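Local coordinates for protein fatty acid synthase 1, isoform A (Drosophila melanogaster, PDB 6FN6) that probably makes long-chain saturated fatty acids from acetyl-CoA and malonyl-CoA with NADPH, this chain being its dehydratase, enoylreductase and ketoreductase region, at residues Tyr483-Gln489 against Leu511-Val517. Residues are numbered along the deposited sequence; the frame is centred on the assembly and turned at random.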
loop_
_atom_site.group_PDB
_atom_site.type_symbol
_atom_site.label_atom_id
_atom_site.label_comp_id
_atom_site.label_asym_id
_atom_site.label_seq_id
_atom_site.Cartn_x
_atom_site.Cartn_y
_atom_site.Cartn_z
ATOM N N TYR A 483 12.131 -29.378 82.788
ATOM C CA TYR A 483 12.550 -29.442 81.392
ATOM C C TYR A 483 12.370 -30.868 80.873
ATOM O O TYR A 483 12.520 -31.830 81.623
ATOM C CB TYR A 483 14.004 -28.986 81.238
ATOM C CG TYR A 483 14.227 -27.529 81.591
ATOM C CD1 TYR A 483 14.465 -27.135 82.902
ATOM C CD2 TYR A 483 14.203 -26.548 80.608
ATOM C CE1 TYR A 483 14.668 -25.804 83.222
ATOM C CE2 TYR A 483 14.406 -25.216 80.920
ATOM C CZ TYR A 483 14.639 -24.850 82.225
ATOM O OH TYR A 483 14.842 -23.522 82.527
ATOM N N VAL A 484 12.020 -30.999 79.597
ATOM C CA VAL A 484 11.760 -32.309 79.011
ATOM C C VAL A 484 12.865 -32.700 78.035
ATOM O O VAL A 484 13.168 -31.963 77.096
ATOM C CB VAL A 484 10.390 -32.334 78.315
ATOM C CG1 VAL A 484 10.107 -33.712 77.736
ATOM C CG2 VAL A 484 9.291 -31.921 79.284
ATOM N N TYR A 485 13.463 -33.864 78.263
ATOM C CA TYR A 485 14.482 -34.388 77.365
ATOM C C TYR A 485 13.873 -35.435 76.448
ATOM O O TYR A 485 13.436 -36.491 76.905
ATOM C CB TYR A 485 15.653 -34.999 78.141
ATOM C CG TYR A 485 16.552 -33.985 78.805
ATOM C CD1 TYR A 485 17.579 -33.374 78.102
ATOM C CD2 TYR A 485 16.385 -33.652 80.144
ATOM C CE1 TYR A 485 18.405 -32.446 78.705
ATOM C CE2 TYR A 485 17.208 -32.727 80.755
ATOM C CZ TYR A 485 18.217 -32.130 80.031
ATOM O OH TYR A 485 19.037 -31.209 80.637
ATOM N N VAL A 486 13.838 -35.133 75.155
ATOM C CA VAL A 486 13.335 -36.073 74.165
ATOM C C VAL A 486 14.517 -36.870 73.636
ATOM O O VAL A 486 15.399 -36.322 72.977
ATOM C CB VAL A 486 12.591 -35.354 73.023
ATOM C CG1 VAL A 486 11.885 -36.357 72.126
ATOM C CG2 VAL A 486 11.602 -34.336 73.580
ATOM N N VAL A 487 14.540 -38.163 73.938
ATOM C CA VAL A 487 15.666 -39.016 73.571
ATOM C C VAL A 487 15.286 -39.911 72.402
ATOM O O VAL A 487 14.327 -40.669 72.485
ATOM C CB VAL A 487 16.136 -39.858 74.772
ATOM C CG1 VAL A 487 17.318 -40.737 74.383
ATOM C CG2 VAL A 487 16.506 -38.957 75.939
ATOM N N CYS A 488 16.042 -39.818 71.314
ATOM C CA CYS A 488 15.783 -40.629 70.127
ATOM C C CYS A 488 17.046 -41.377 69.703
ATOM O O CYS A 488 17.805 -40.899 68.860
ATOM C CB CYS A 488 15.279 -39.758 68.976
ATOM S SG CYS A 488 14.914 -40.684 67.467
ATOM N N GLN A 489 17.269 -42.546 70.297
ATOM C CA GLN A 489 18.492 -43.306 70.054
ATOM C C GLN A 489 18.278 -44.476 69.092
ATOM O O GLN A 489 17.467 -45.366 69.349
ATOM C CB GLN A 489 19.051 -43.833 71.378
ATOM C CG GLN A 489 20.347 -44.614 71.234
ATOM C CD GLN A 489 21.074 -44.801 72.554
ATOM O OE1 GLN A 489 20.606 -44.363 73.605
ATOM N NE2 GLN A 489 22.227 -45.456 72.503
ATOM N N LEU A 511 10.533 -25.768 76.477
ATOM C CA LEU A 511 11.037 -26.550 77.600
ATOM C C LEU A 511 11.656 -27.884 77.179
ATOM O O LEU A 511 12.115 -28.650 78.028
ATOM C CB LEU A 511 9.907 -26.801 78.600
ATOM C CG LEU A 511 9.268 -25.567 79.250
ATOM C CD1 LEU A 511 8.361 -25.986 80.401
ATOM C CD2 LEU A 511 10.304 -24.546 79.718
ATOM N N ALA A 512 11.656 -28.172 75.880
ATOM C CA ALA A 512 12.132 -29.466 75.393
ATOM C C ALA A 512 13.594 -29.409 74.952
ATOM O O ALA A 512 14.074 -28.372 74.490
ATOM C CB ALA A 512 11.256 -29.950 74.241
ATOM N N ARG A 513 14.287 -30.537 75.090
ATOM C CA ARG A 513 15.680 -30.661 74.660
ATOM C C ARG A 513 15.882 -31.983 73.921
ATOM O O ARG A 513 15.706 -33.054 74.500
ATOM C CB ARG A 513 16.633 -30.579 75.855
ATOM C CG ARG A 513 16.495 -29.324 76.704
ATOM C CD ARG A 513 16.957 -28.077 75.965
ATOM N NE ARG A 513 16.875 -26.882 76.807
ATOM C CZ ARG A 513 15.800 -26.106 76.917
ATOM N NH1 ARG A 513 14.692 -26.391 76.245
ATOM N NH2 ARG A 513 15.830 -25.043 77.708
ATOM N N LEU A 514 16.271 -31.904 72.651
ATOM C CA LEU A 514 16.421 -33.100 71.822
ATOM C C LEU A 514 17.801 -33.730 71.964
ATOM O O LEU A 514 18.824 -33.079 71.751
ATOM C CB LEU A 514 16.163 -32.763 70.352
ATOM C CG LEU A 514 16.429 -33.887 69.346
ATOM C CD1 LEU A 514 15.574 -35.109 69.649
ATOM C CD2 LEU A 514 16.173 -33.394 67.937
ATOM N N VAL A 515 17.812 -35.012 72.318
ATOM C CA VAL A 515 19.043 -35.786 72.414
ATOM C C VAL A 515 19.006 -36.888 71.360
ATOM O O VAL A 515 18.392 -37.936 71.559
ATOM C CB VAL A 515 19.229 -36.359 73.832
ATOM C CG1 VAL A 515 20.553 -37.102 73.949
ATOM C CG2 VAL A 515 19.154 -35.242 74.862
ATOM N N PHE A 516 19.660 -36.631 70.231
ATOM C CA PHE A 516 19.608 -37.527 69.080
ATOM C C PHE A 516 20.909 -38.318 68.939
ATOM O O PHE A 516 21.980 -37.739 68.759
ATOM C CB PHE A 516 19.338 -36.726 67.802
ATOM C CG PHE A 516 18.902 -37.567 66.639
ATOM C CD1 PHE A 516 19.831 -38.210 65.840
ATOM C CD2 PHE A 516 17.560 -37.693 66.332
ATOM C CE1 PHE A 516 19.427 -38.980 64.766
ATOM C CE2 PHE A 516 17.149 -38.458 65.257
ATOM C CZ PHE A 516 18.083 -39.101 64.472
ATOM N N VAL A 517 20.811 -39.641 69.015
ATOM C CA VAL A 517 21.988 -40.502 68.943
ATOM C C VAL A 517 21.833 -41.528 67.826
ATOM O O VAL A 517 21.017 -42.443 67.919
ATOM C CB VAL A 517 22.237 -41.203 70.296
ATOM C CG1 VAL A 517 23.481 -42.069 70.230
ATOM C CG2 VAL A 517 22.350 -40.180 71.420
#
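Arg513 curls back over its own strand. Its NH1 donates to Ala512 O at 2.7 Å. Tyr483 CD2 lies over one face of the guanidinium, and Arg513 NH2 comes within 3.5 Å of Tyr483 CE2. Asp539 takes Arg513 NE in a salt bridge. The two strands pair in regular parallel register, from Val484 with Ala512 to Gln489 with Val517. Val484, Val486 and Cys488 each donate N-H to, and accept through O from, segment 511-517. The bonds run from Val484 N to Leu511 O (2.8 Å) through to Val517 N to Cys488 O, the longest at 3.3 Å. Helix 496-504 connects the two strands, so this is a beta-alpha-beta unit, within the pseudo-KR domain of the synthase, which belongs to the Rossmann-type clan. Strands 454-457 and 542-546 continue the parallel sheet on the two sides. Val484, Val486, Ala512 and Leu514 share one face, packed by helices 466-480 and 496-504. On that face Cys488 SG sits 3.9 Å from Phe516 CE2, an oblique sulfur-aromatic contact. Tyr485, Val487 and Val515 line the other face. Tyr485 CD1 meets Val515 CG2 at 4.1 Å, and Tyr485 OH hydrogen-bonds Arg452.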